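Local coordinates for uncharacterized protein (Pseudomonas aeruginosa, PDB 4O5P) that is the type VI secretion phospholipase effector Tle1, which probably hydrolyses membrane phospholipids with an alpha/beta-hydrolase catalytic domain, at residues A93-A98 with I405-M410; G149-V154 with S164-N169; R475-I480 with S624-D629; G608-L613 with D781-I786. All blocks are in the same frame, centred on the assembly; numbering follows the deposited sequence.

How the contacts relate
From the N terminus, the chain first enters contact 1 at 93-98, and that loop closes some 300 residues later, when 405-410 returns, joining helices 91-97 and 403-416 beside the central sheet. Contact 2 is nested inside this long loop and is itself a short closure, joining helix 139-162 to the connection that leads into helix 168-178; its nearest atoms stay about 11 Å from contact 1. Contacts 3 and 4 follow in series and cross each other, their segments alternating as 475-480, 608-613, 624-629 and 781-786. Strand 609-614 and helix 616-637, neighbours in the chain, thereby tie a helical part of the C-terminal family region to a small antiparallel sheet.

Contact 1 (A93-A98 with I405-M410); sequences ARLIHA and IALQHM
Leu95 and Leu407 meet in a buried, apolar helix-to-helix contact beside the central sheet of the alpha/beta-hydrolase fold. The two helical segments come no closer than 10.8 Å between their axes and run at 42° to each other, a wide spacing bridged by long side chains rather than by backbone. Leu407 supplies much of the filling. With its CG anti to the backbone N (chi1 165°), it sends both methyls across: Leu407 CD1 settles between Arg94 CB at 3.9 Å and Leu95 CG at 4.0 Å, whereas Leu407 CD2 touches Arg94 CD at 3.7 Å. The two leucine side chains slide past one another in opposite directions, but Arg94 crosses Leu407 at about a right angle. Its extended chain lends only carbon to the contact; the guanidinium group bonds elsewhere, NE to Cys89 O and NH1 to Glu446 O. One turn after Leu407, the selenomethionine Met410 offers CG to Leu95 CD1 at 3.7 Å, these two side chains also crossing at about a right angle. Bends at the second and third torsions of Met410 then lead the selenium away from helix 91-97, and the side chain lies near, without touching, a probable nucleophile elbow. Leu95 and Met410 both touch Phe280 of strand 270-280, and Met410 also reaches Val332 and Leu334 of strand 331-336, while Phe447 packs on Leu407 from a loop.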
loop_
_atom_site.group_PDB
_atom_site.type_symbol
_atom_site.label_atom_id
_atom_site.label_comp_id
_atom_site.label_asym_id
_atom_site.label_seq_id
_atom_site.Cartn_x
_atom_site.Cartn_y
_atom_site.Cartn_z
ATOM N N ALA A 93 7.293 -1.180 10.394
ATOM C CA ALA A 93 8.653 -1.030 10.890
ATOM C C ALA A 93 8.676 -1.284 12.389
ATOM O O ALA A 93 9.595 -1.924 12.895
ATOM C CB ALA A 93 9.207 0.340 10.555
ATOM N N ARG A 94 7.652 -0.805 13.095
ATOM C CA ARG A 94 7.543 -1.059 14.531
ATOM C C ARG A 94 7.488 -2.556 14.838
ATOM O O ARG A 94 8.204 -3.031 15.713
ATOM C CB ARG A 94 6.355 -0.291 15.138
ATOM C CG ARG A 94 6.602 1.217 15.196
ATOM C CD ARG A 94 5.345 2.020 15.486
ATOM N NE ARG A 94 5.534 3.403 15.053
ATOM C CZ ARG A 94 5.910 4.400 15.855
ATOM N NH1 ARG A 94 6.104 4.184 17.152
ATOM N NH2 ARG A 94 6.060 5.621 15.368
ATOM N N LEU A 95 6.688 -3.304 14.084
ATOM C CA LEU A 95 6.568 -4.749 14.284
ATOM C C LEU A 95 7.845 -5.513 13.933
ATOM O O LEU A 95 8.143 -6.551 14.549
ATOM C CB LEU A 95 5.393 -5.298 13.473
ATOM C CG LEU A 95 4.032 -4.878 14.015
ATOM C CD1 LEU A 95 2.931 -5.243 13.032
ATOM C CD2 LEU A 95 3.799 -5.524 15.388
ATOM N N ILE A 96 8.584 -5.000 12.943
ATOM C CA ILE A 96 9.886 -5.562 12.598
ATOM C C ILE A 96 10.927 -5.291 13.708
ATOM O O ILE A 96 11.669 -6.187 14.098
ATOM C CB ILE A 96 10.363 -5.056 11.223
ATOM C CG1 ILE A 96 9.500 -5.672 10.109
ATOM C CG2 ILE A 96 11.829 -5.411 10.999
ATOM C CD1 ILE A 96 9.629 -7.190 10.026
ATOM N N HIS A 97 10.959 -4.065 14.224
ATOM C CA HIS A 97 11.823 -3.717 15.344
ATOM C C HIS A 97 11.576 -4.646 16.542
ATOM O O HIS A 97 12.511 -5.021 17.243
ATOM C CB HIS A 97 11.556 -2.280 15.810
ATOM C CG HIS A 97 11.837 -1.232 14.781
ATOM N ND1 HIS A 97 11.340 0.052 14.875
ATOM C CD2 HIS A 97 12.578 -1.265 13.649
ATOM C CE1 HIS A 97 11.763 0.762 13.845
ATOM N NE2 HIS A 97 12.507 -0.016 13.082
ATOM N N ALA A 98 10.308 -4.988 16.777
ATOM C CA ALA A 98 9.912 -5.849 17.899
ATOM C C ALA A 98 9.931 -7.336 17.559
ATOM O O ALA A 98 9.556 -8.175 18.390
ATOM C CB ALA A 98 8.523 -5.459 18.404
ATOM N N ILE A 405 -3.100 2.158 18.138
ATOM C CA ILE A 405 -4.097 1.160 18.562
ATOM C C ILE A 405 -4.027 -0.039 17.626
ATOM O O ILE A 405 -3.784 -1.187 18.053
ATOM C CB ILE A 405 -5.551 1.740 18.597
ATOM C CG1 ILE A 405 -5.613 3.020 19.428
ATOM C CG2 ILE A 405 -6.539 0.712 19.139
ATOM C CD1 ILE A 405 -5.250 2.822 20.893
ATOM N N ALA A 406 -4.215 0.234 16.338
ATOM C CA ALA A 406 -4.059 -0.799 15.317
ATOM C C ALA A 406 -2.743 -1.556 15.511
ATOM O O ALA A 406 -2.709 -2.785 15.407
ATOM C CB ALA A 406 -4.131 -0.198 13.939
ATOM N N LEU A 407 -1.671 -0.830 15.825
ATOM C CA LEU A 407 -0.360 -1.467 16.042
ATOM C C LEU A 407 -0.460 -2.525 17.136
ATOM O O LEU A 407 -0.102 -3.706 16.932
ATOM C CB LEU A 407 0.687 -0.416 16.426
ATOM C CG LEU A 407 2.001 -0.913 17.021
ATOM C CD1 LEU A 407 2.810 -1.670 15.970
ATOM C CD2 LEU A 407 2.786 0.253 17.542
ATOM N N GLN A 408 -0.986 -2.123 18.284
ATOM C CA GLN A 408 -1.090 -3.075 19.380
ATOM C C GLN A 408 -1.987 -4.234 18.963
ATOM O O GLN A 408 -1.690 -5.416 19.243
ATOM C CB GLN A 408 -1.594 -2.394 20.656
ATOM C CG GLN A 408 -0.519 -1.573 21.364
ATOM C CD GLN A 408 -0.813 -1.352 22.849
ATOM O OE1 GLN A 408 -1.802 -1.859 23.383
ATOM N NE2 GLN A 408 0.054 -0.589 23.521
ATOM N N HIS A 409 -3.045 -3.908 18.232
ATOM C CA HIS A 409 -3.995 -4.943 17.877
ATOM C C HIS A 409 -3.244 -5.964 17.027
ATOM O O HIS A 409 -3.340 -7.184 17.268
ATOM C CB HIS A 409 -5.205 -4.343 17.149
ATOM C CG HIS A 409 -6.234 -5.346 16.727
ATOM N ND1 HIS A 409 -7.375 -4.991 16.041
ATOM C CD2 HIS A 409 -6.294 -6.692 16.887
ATOM C CE1 HIS A 409 -8.090 -6.075 15.790
ATOM N NE2 HIS A 409 -7.452 -7.121 16.286
HETATM N N MSE A 410 -2.433 -5.461 16.091
HETATM C CA MSE A 410 -1.829 -6.346 15.117
HETATM C C MSE A 410 -0.859 -7.202 15.893
HETATM O O MSE A 410 -0.792 -8.429 15.703
HETATM C CB MSE A 410 -1.108 -5.559 14.003
HETATM C CG MSE A 410 -0.560 -6.480 12.913
HETATM SE SE MSE A 410 -2.006 -7.328 11.908
HETATM C CE MSE A 410 -2.339 -5.858 10.691
#

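Contact 2 (G149-V154 with S164-N169); sequences GLVQLV and SRLKLN
Leu166 N donates a hydrogen bond to Asp155 OD1. This holds the backbone of the connecting loop to the helix it has just left, and the Leu166 side chain points back toward that same helix. A single methyl then makes the contact. Leu166 CD1 lies against Val151 CG1 at 3.7 Å and against Val154 CG1 at 3.9 Å, fitting between two methyls that belong to successive turns. Both valines place CG1 anti to the backbone N (chi1 176° for Val151), which puts matching branches on the flank that meets the leucine. The approaches differ: Leu166 passes Val154 nearly at a right angle and Val151 more obliquely. Phe158 also packs on Leu166, and beyond the N-cap residue Lys167 the next helix brings Val171, Leu174 and Met178 against Val151. Leu150 and Leu153 of the first helix meanwhile pack on helix 238-254, Leu153 also reaching strand 225-236. The arrangement is that of a helix-loop-helix connection, its loop leucine tucked against the first helix, layered beside the sheet of an alpha/beta fold.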
loop_
_atom_site.group_PDB
_atom_site.type_symbol
_atom_site.label_atom_id
_atom_site.label_comp_id
_atom_site.label_asym_id
_atom_site.label_seq_id
_atom_site.Cartn_x
_atom_site.Cartn_y
_atom_site.Cartn_z
ATOM N N GLY A 149 11.537 -10.209 -1.617
ATOM C CA GLY A 149 10.937 -10.957 -0.519
ATOM C C GLY A 149 11.098 -12.448 -0.709
ATOM O O GLY A 149 11.589 -13.140 0.192
ATOM N N LEU A 150 10.710 -12.944 -1.886
ATOM C CA LEU A 150 10.922 -14.356 -2.211
ATOM C C LEU A 150 12.391 -14.788 -2.039
ATOM O O LEU A 150 12.663 -15.811 -1.407
ATOM C CB LEU A 150 10.391 -14.679 -3.613
ATOM C CG LEU A 150 8.863 -14.630 -3.725
ATOM C CD1 LEU A 150 8.398 -14.665 -5.174
ATOM C CD2 LEU A 150 8.244 -15.787 -2.931
ATOM N N VAL A 151 13.322 -13.983 -2.553
ATOM C CA VAL A 151 14.752 -14.272 -2.425
ATOM C C VAL A 151 15.195 -14.399 -0.968
ATOM O O VAL A 151 16.013 -15.267 -0.639
ATOM C CB VAL A 151 15.617 -13.214 -3.154
ATOM C CG1 VAL A 151 17.110 -13.463 -2.925
ATOM C CG2 VAL A 151 15.295 -13.212 -4.639
ATOM N N GLN A 152 14.644 -13.558 -0.090
ATOM C CA GLN A 152 15.043 -13.584 1.322
ATOM C C GLN A 152 14.804 -14.930 2.006
ATOM O O GLN A 152 15.505 -15.277 2.968
ATOM C CB GLN A 152 14.346 -12.476 2.108
ATOM C CG GLN A 152 14.688 -11.097 1.609
ATOM C CD GLN A 152 16.154 -10.966 1.259
ATOM O OE1 GLN A 152 17.014 -10.958 2.139
ATOM N NE2 GLN A 152 16.447 -10.883 -0.026
ATOM N N LEU A 153 13.818 -15.673 1.508
ATOM C CA LEU A 153 13.512 -17.006 2.002
ATOM C C LEU A 153 14.651 -17.953 1.626
ATOM O O LEU A 153 15.090 -18.810 2.424
ATOM C CB LEU A 153 12.217 -17.503 1.360
ATOM C CG LEU A 153 10.889 -16.770 1.612
ATOM C CD1 LEU A 153 9.748 -17.623 1.076
ATOM C CD2 LEU A 153 10.670 -16.456 3.084
ATOM N N VAL A 154 15.114 -17.788 0.391
ATOM C CA VAL A 154 16.232 -18.558 -0.114
ATOM C C VAL A 154 17.432 -18.263 0.785
ATOM O O VAL A 154 18.120 -19.186 1.217
ATOM C CB VAL A 154 16.543 -18.223 -1.593
ATOM C CG1 VAL A 154 17.907 -18.778 -1.996
ATOM C CG2 VAL A 154 15.471 -18.769 -2.518
ATOM N N SER A 164 26.457 -18.977 5.442
ATOM C CA SER A 164 26.752 -17.736 4.736
ATOM C C SER A 164 25.429 -17.187 4.222
ATOM O O SER A 164 24.423 -17.897 4.195
ATOM C CB SER A 164 27.716 -17.980 3.577
ATOM O OG SER A 164 27.222 -18.992 2.717
ATOM N N ARG A 165 25.414 -15.926 3.823
ATOM C CA ARG A 165 24.195 -15.352 3.273
ATOM C C ARG A 165 24.438 -14.955 1.829
ATOM O O ARG A 165 25.590 -14.777 1.423
ATOM C CB ARG A 165 23.749 -14.150 4.108
ATOM C CG ARG A 165 24.833 -13.604 5.033
ATOM C CD ARG A 165 24.234 -12.839 6.218
ATOM N NE ARG A 165 24.199 -13.617 7.462
ATOM C CZ ARG A 165 23.607 -13.203 8.583
ATOM N NH1 ARG A 165 22.994 -12.027 8.612
ATOM N NH2 ARG A 165 23.615 -13.957 9.675
ATOM N N LEU A 166 23.366 -14.828 1.048
ATOM C CA LEU A 166 23.505 -14.481 -0.369
ATOM C C LEU A 166 24.210 -13.135 -0.554
ATOM O O LEU A 166 23.930 -12.173 0.160
ATOM C CB LEU A 166 22.143 -14.469 -1.060
ATOM C CG LEU A 166 21.332 -15.771 -1.066
ATOM C CD1 LEU A 166 19.945 -15.519 -1.653
ATOM C CD2 LEU A 166 22.046 -16.867 -1.842
ATOM N N LYS A 167 25.141 -13.069 -1.497
ATOM C CA LYS A 167 25.778 -11.793 -1.795
ATOM C C LYS A 167 24.793 -10.853 -2.485
ATOM O O LYS A 167 24.040 -11.273 -3.362
ATOM C CB LYS A 167 27.027 -11.982 -2.656
ATOM C CG LYS A 167 28.284 -12.314 -1.860
ATOM C CD LYS A 167 29.419 -12.682 -2.794
ATOM C CE LYS A 167 28.992 -13.792 -3.741
ATOM N NZ LYS A 167 28.424 -14.944 -2.995
ATOM N N LEU A 168 24.817 -9.590 -2.064
ATOM C CA LEU A 168 23.988 -8.515 -2.608
ATOM C C LEU A 168 23.951 -8.503 -4.144
ATOM O O LEU A 168 22.916 -8.202 -4.751
ATOM C CB LEU A 168 24.494 -7.181 -2.058
ATOM C CG LEU A 168 23.771 -5.882 -2.397
ATOM C CD1 LEU A 168 23.775 -4.967 -1.191
ATOM C CD2 LEU A 168 24.449 -5.201 -3.542
ATOM N N ASN A 169 25.083 -8.837 -4.761
ATOM C CA ASN A 169 25.164 -8.938 -6.215
ATOM C C ASN A 169 24.187 -9.984 -6.733
ATOM O O ASN A 169 23.466 -9.761 -7.715
ATOM C CB ASN A 169 26.591 -9.300 -6.643
ATOM C CG ASN A 169 26.744 -9.383 -8.154
ATOM O OD1 ASN A 169 26.689 -8.365 -8.851
ATOM N ND2 ASN A 169 26.941 -10.595 -8.668
#

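Contact 3 (R475-I480 with S624-D629); sequences RETALI and SQIHRD
Ala478 and Asp629 form the tight end of this helix-to-helix contact, Thr477 and Ile626 the looser one. At the tight end Ala478 CB meets Asp629 CB at 3.4 Å, and the backbones draw in until Ala478 CA and Asp629 CA are only 5.4 Å apart. The smallness of alanine makes so near an approach possible, and aspartate meets it with its CB methylene, Asp629 C standing a little farther off at 4.0 Å from Ala478 CB. Close as it is, this end is also the one that opens toward solvent, for Asp629 is partly exposed. Its carboxylate extends beyond the point of touch, where Asp629 OD2 forms a salt bridge with Arg474 NE, giving this apolar meeting of carbons a charged border. This is close helix packing through a small residue, here between helices 469-487 and 616-637 of the Tle1-like C-terminal region. On the looser flank Thr477 CG2 lies 4.0 Å from Ile626 CD1 and 4.1 Å from Ile626 CG1, the two side chains crossing at a slant. Thr477 OG1 is turned back along its own helix to bond the carbonyl O of Ile473, one turn earlier (chi1 -61°), which leaves the methyl to face isoleucine. For all its wider spacing that flank is buried, with Tyr684 also packing on Ile626.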
loop_
_atom_site.group_PDB
_atom_site.type_symbol
_atom_site.label_atom_id
_atom_site.label_comp_id
_atom_site.label_asym_id
_atom_site.label_seq_id
_atom_site.Cartn_x
_atom_site.Cartn_y
_atom_site.Cartn_z
ATOM N N ARG A 475 -21.418 5.359 6.479
ATOM C CA ARG A 475 -21.687 6.028 7.751
ATOM C C ARG A 475 -20.473 6.774 8.335
ATOM O O ARG A 475 -20.611 7.889 8.834
ATOM C CB ARG A 475 -22.302 5.036 8.765
ATOM C CG ARG A 475 -22.818 5.713 10.047
ATOM C CD ARG A 475 -23.578 4.742 10.965
ATOM N NE ARG A 475 -24.139 5.435 12.124
ATOM C CZ ARG A 475 -23.474 5.649 13.259
ATOM N NH1 ARG A 475 -22.226 5.225 13.380
ATOM N NH2 ARG A 475 -24.046 6.291 14.277
ATOM N N GLU A 476 -19.279 6.187 8.232
ATOM C CA GLU A 476 -18.068 6.842 8.729
ATOM C C GLU A 476 -17.681 8.048 7.875
ATOM O O GLU A 476 -17.148 9.049 8.391
ATOM C CB GLU A 476 -16.912 5.829 8.832
ATOM C CG GLU A 476 -17.138 4.843 9.972
ATOM C CD GLU A 476 -17.229 5.558 11.310
ATOM O OE1 GLU A 476 -16.478 6.558 11.507
ATOM O OE2 GLU A 476 -18.031 5.109 12.172
ATOM N N THR A 477 -18.000 7.974 6.584
ATOM C CA THR A 477 -17.733 9.104 5.686
ATOM C C THR A 477 -18.639 10.214 6.143
ATOM O O THR A 477 -18.207 11.364 6.230
ATOM C CB THR A 477 -18.018 8.791 4.224
ATOM O OG1 THR A 477 -17.171 7.710 3.798
ATOM C CG2 THR A 477 -17.687 10.027 3.345
ATOM N N ALA A 478 -19.885 9.847 6.458
ATOM C CA ALA A 478 -20.857 10.817 6.972
ATOM C C ALA A 478 -20.389 11.463 8.275
ATOM O O ALA A 478 -20.589 12.660 8.478
ATOM C CB ALA A 478 -22.221 10.166 7.158
ATOM N N LEU A 479 -19.791 10.672 9.162
ATOM C CA LEU A 479 -19.309 11.201 10.449
ATOM C C LEU A 479 -18.179 12.220 10.284
ATOM O O LEU A 479 -18.225 13.333 10.846
ATOM C CB LEU A 479 -18.889 10.055 11.380
ATOM C CG LEU A 479 -18.230 10.386 12.720
ATOM C CD1 LEU A 479 -19.093 11.353 13.537
ATOM C CD2 LEU A 479 -17.971 9.081 13.501
ATOM N N ILE A 480 -17.170 11.871 9.498
ATOM C CA ILE A 480 -16.081 12.828 9.321
ATOM C C ILE A 480 -16.545 14.058 8.508
ATOM O O ILE A 480 -16.080 15.175 8.740
ATOM C CB ILE A 480 -14.806 12.165 8.756
ATOM C CG1 ILE A 480 -13.606 13.097 8.921
ATOM C CG2 ILE A 480 -15.003 11.768 7.316
ATOM C CD1 ILE A 480 -12.241 12.457 8.588
ATOM N N SER A 624 -24.552 13.701 -3.121
ATOM C CA SER A 624 -25.776 14.011 -2.399
ATOM C C SER A 624 -25.981 13.197 -1.124
ATOM O O SER A 624 -26.407 13.735 -0.103
ATOM C CB SER A 624 -26.998 13.921 -3.327
ATOM O OG SER A 624 -26.923 14.934 -4.330
ATOM N N GLN A 625 -25.692 11.909 -1.167
ATOM C CA GLN A 625 -25.825 11.092 0.039
ATOM C C GLN A 625 -24.851 11.577 1.124
ATOM O O GLN A 625 -25.215 11.676 2.295
ATOM C CB GLN A 625 -25.591 9.617 -0.295
ATOM C CG GLN A 625 -25.972 8.634 0.818
ATOM C CD GLN A 625 -25.943 7.202 0.329
ATOM O OE1 GLN A 625 -26.914 6.709 -0.255
ATOM N NE2 GLN A 625 -24.816 6.535 0.533
ATOM N N ILE A 626 -23.619 11.892 0.732
ATOM C CA ILE A 626 -22.636 12.365 1.696
ATOM C C ILE A 626 -23.084 13.705 2.297
ATOM O O ILE A 626 -23.010 13.906 3.504
ATOM C CB ILE A 626 -21.240 12.481 1.063
ATOM C CG1 ILE A 626 -20.666 11.082 0.805
ATOM C CG2 ILE A 626 -20.264 13.235 1.987
ATOM C CD1 ILE A 626 -19.425 11.072 -0.088
ATOM N N HIS A 627 -23.559 14.602 1.448
ATOM C CA HIS A 627 -24.026 15.901 1.910
ATOM C C HIS A 627 -25.173 15.745 2.908
ATOM O O HIS A 627 -25.132 16.313 4.001
ATOM C CB HIS A 627 -24.451 16.744 0.715
ATOM C CG HIS A 627 -24.422 18.213 0.970
ATOM N ND1 HIS A 627 -25.406 18.862 1.682
ATOM C CD2 HIS A 627 -23.543 19.167 0.580
ATOM C CE1 HIS A 627 -25.132 20.155 1.725
ATOM N NE2 HIS A 627 -24.009 20.368 1.062
ATOM N N ARG A 628 -26.174 14.948 2.546
ATOM C CA ARG A 628 -27.325 14.695 3.432
ATOM C C ARG A 628 -27.021 13.971 4.755
ATOM O O ARG A 628 -27.391 14.476 5.836
ATOM C CB ARG A 628 -28.424 13.944 2.670
ATOM C CG ARG A 628 -28.891 14.677 1.428
ATOM C CD ARG A 628 -30.154 14.046 0.860
ATOM N NE ARG A 628 -30.110 13.907 -0.594
ATOM C CZ ARG A 628 -30.245 14.919 -1.445
ATOM N NH1 ARG A 628 -30.418 16.154 -0.991
ATOM N NH2 ARG A 628 -30.203 14.703 -2.755
ATOM N N ASP A 629 -26.405 12.784 4.672
ATOM C CA ASP A 629 -25.968 12.029 5.861
ATOM C C ASP A 629 -25.080 12.907 6.745
ATOM O O ASP A 629 -25.281 12.996 7.963
ATOM C CB ASP A 629 -25.130 10.775 5.511
ATOM C CG ASP A 629 -25.883 9.709 4.699
ATOM O OD1 ASP A 629 -27.113 9.801 4.474
ATOM O OD2 ASP A 629 -25.198 8.746 4.273
#

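Contact 4 (G608-L613 with D781-I786); sequences GGTVFL and DKVEQI
Val783 presents one methyl, CG2, to both Thr610 and Phe612 of the facing strand. Thr610 CG2 and Val783 CG2 reach toward each other tip to tip and come to 4.1 Å. Phe612 CZ lies at 4.4 Å from Val783 CG2, a looser, oblique approach. On the strand side the two partners are themselves packed together, since Thr610 and Phe612, two residues apart, project from the same face of the sheet: Thr610 CG2 sits 3.7 Å above the plane of the Phe612 ring, displaced toward its rim. The next shell fixes the threonine. Its OG1 hydrogen-bonds Thr702 OG1 on the adjoining strand 697-702, and with that hydroxyl occupied the methyl, anti to the backbone N, is the branch turned to the helix. Thr702 and the loop residue Asp303 also touch Val783, and one turn on Ile786 packs on Val699 and Thr702, so the helix rests on two neighbouring strands. Farther out, backbone bonds join Thr610 to Gly297 and His298 of one adjoining strand and Val611 to Leu700 and Ala701 of the other, which sets the strand in the middle of its neighbours. The whole is typical of a helix laid over one face of an antiparallel sheet, here the small sheet containing strands 294-299, 609-614 and 697-702.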
loop_
_atom_site.group_PDB
_atom_site.type_symbol
_atom_site.label_atom_id
_atom_site.label_comp_id
_atom_site.label_asym_id
_atom_site.label_seq_id
_atom_site.Cartn_x
_atom_site.Cartn_y
_atom_site.Cartn_z
ATOM N N GLY A 608 2.758 0.876 -15.731
ATOM C CA GLY A 608 2.305 -0.494 -15.594
ATOM C C GLY A 608 1.074 -0.686 -14.730
ATOM O O GLY A 608 1.055 -1.552 -13.837
ATOM N N GLY A 609 0.026 0.087 -15.000
ATOM C CA GLY A 609 -1.184 -0.033 -14.209
ATOM C C GLY A 609 -2.459 0.226 -14.993
ATOM O O GLY A 609 -2.424 0.670 -16.136
ATOM N N THR A 610 -3.592 -0.052 -14.360
ATOM C CA THR A 610 -4.889 0.180 -14.963
ATOM C C THR A 610 -5.359 1.562 -14.519
ATOM O O THR A 610 -4.949 2.040 -13.450
ATOM C CB THR A 610 -5.879 -0.887 -14.487
ATOM O OG1 THR A 610 -5.518 -2.160 -15.057
ATOM C CG2 THR A 610 -7.326 -0.531 -14.861
ATOM N N VAL A 611 -6.189 2.203 -15.341
ATOM C CA VAL A 611 -6.824 3.479 -15.008
ATOM C C VAL A 611 -8.305 3.421 -15.404
ATOM O O VAL A 611 -8.646 2.960 -16.505
ATOM C CB VAL A 611 -6.188 4.665 -15.767
ATOM C CG1 VAL A 611 -6.948 5.944 -15.450
ATOM C CG2 VAL A 611 -4.678 4.808 -15.453
ATOM N N PHE A 612 -9.168 3.882 -14.498
ATOM C CA PHE A 612 -10.615 3.894 -14.684
ATOM C C PHE A 612 -11.147 5.318 -14.754
ATOM O O PHE A 612 -10.474 6.256 -14.336
ATOM C CB PHE A 612 -11.320 3.279 -13.472
ATOM C CG PHE A 612 -10.974 1.857 -13.206
ATOM C CD1 PHE A 612 -11.499 0.840 -13.997
ATOM C CD2 PHE A 612 -10.145 1.528 -12.146
ATOM C CE1 PHE A 612 -11.181 -0.477 -13.742
ATOM C CE2 PHE A 612 -9.834 0.215 -11.882
ATOM C CZ PHE A 612 -10.358 -0.791 -12.680
ATOM N N LEU A 613 -12.389 5.437 -15.228
ATOM C CA LEU A 613 -13.231 6.622 -15.063
ATOM C C LEU A 613 -14.444 6.237 -14.211
ATOM O O LEU A 613 -14.932 5.111 -14.307
ATOM C CB LEU A 613 -13.740 7.110 -16.418
ATOM C CG LEU A 613 -12.798 7.941 -17.281
ATOM C CD1 LEU A 613 -13.489 8.370 -18.568
ATOM C CD2 LEU A 613 -12.334 9.131 -16.491
ATOM N N ASP A 781 -13.241 -8.393 -14.047
ATOM C CA ASP A 781 -13.747 -9.157 -15.187
ATOM C C ASP A 781 -13.466 -8.447 -16.523
ATOM O O ASP A 781 -12.995 -9.074 -17.487
ATOM C CB ASP A 781 -15.261 -9.355 -15.047
ATOM C CG ASP A 781 -15.654 -10.198 -13.837
ATOM O OD1 ASP A 781 -14.801 -10.519 -12.974
ATOM O OD2 ASP A 781 -16.860 -10.522 -13.741
ATOM N N LYS A 782 -13.781 -7.148 -16.583
ATOM C CA LYS A 782 -13.488 -6.317 -17.756
ATOM C C LYS A 782 -11.985 -6.183 -18.025
ATOM O O LYS A 782 -11.547 -6.184 -19.183
ATOM C CB LYS A 782 -14.095 -4.908 -17.589
ATOM C CG LYS A 782 -15.621 -4.869 -17.511
ATOM C CD LYS A 782 -16.279 -5.274 -18.839
ATOM C CE LYS A 782 -17.803 -5.257 -18.725
ATOM N NZ LYS A 782 -18.471 -5.477 -20.031
ATOM N N VAL A 783 -11.194 -6.039 -16.962
ATOM C CA VAL A 783 -9.749 -5.908 -17.112
ATOM C C VAL A 783 -9.205 -7.202 -17.718
ATOM O O VAL A 783 -8.419 -7.168 -18.679
ATOM C CB VAL A 783 -9.043 -5.580 -15.768
ATOM C CG1 VAL A 783 -7.556 -5.892 -15.856
ATOM C CG2 VAL A 783 -9.259 -4.109 -15.375
ATOM N N GLU A 784 -9.652 -8.337 -17.184
ATOM C CA GLU A 784 -9.261 -9.647 -17.738
ATOM C C GLU A 784 -9.669 -9.756 -19.206
ATOM O O GLU A 784 -8.858 -10.131 -20.058
ATOM C CB GLU A 784 -9.898 -10.787 -16.935
ATOM C CG GLU A 784 -9.150 -12.125 -16.988
ATOM C CD GLU A 784 -9.309 -12.861 -18.310
ATOM O OE1 GLU A 784 -8.514 -13.803 -18.575
ATOM O OE2 GLU A 784 -10.233 -12.512 -19.082
ATOM N N GLN A 785 -10.924 -9.423 -19.497
ATOM C CA GLN A 785 -11.458 -9.546 -20.852
ATOM C C GLN A 785 -10.676 -8.705 -21.858
ATOM O O GLN A 785 -10.405 -9.140 -22.994
ATOM C CB GLN A 785 -12.942 -9.159 -20.873
ATOM C CG GLN A 785 -13.557 -9.151 -22.275
ATOM C CD GLN A 785 -15.042 -8.882 -22.270
ATOM O OE1 GLN A 785 -15.637 -8.584 -21.224
ATOM N NE2 GLN A 785 -15.660 -8.987 -23.440
ATOM N N ILE A 786 -10.293 -7.503 -21.442
ATOM C CA ILE A 786 -9.550 -6.628 -22.334
ATOM C C ILE A 786 -8.156 -7.198 -22.539
ATOM O O ILE A 786 -7.649 -7.225 -23.663
ATOM C CB ILE A 786 -9.479 -5.202 -21.779
ATOM C CG1 ILE A 786 -10.880 -4.601 -21.714
ATOM C CG2 ILE A 786 -8.571 -4.333 -22.628
ATOM C CD1 ILE A 786 -10.945 -3.334 -20.894
#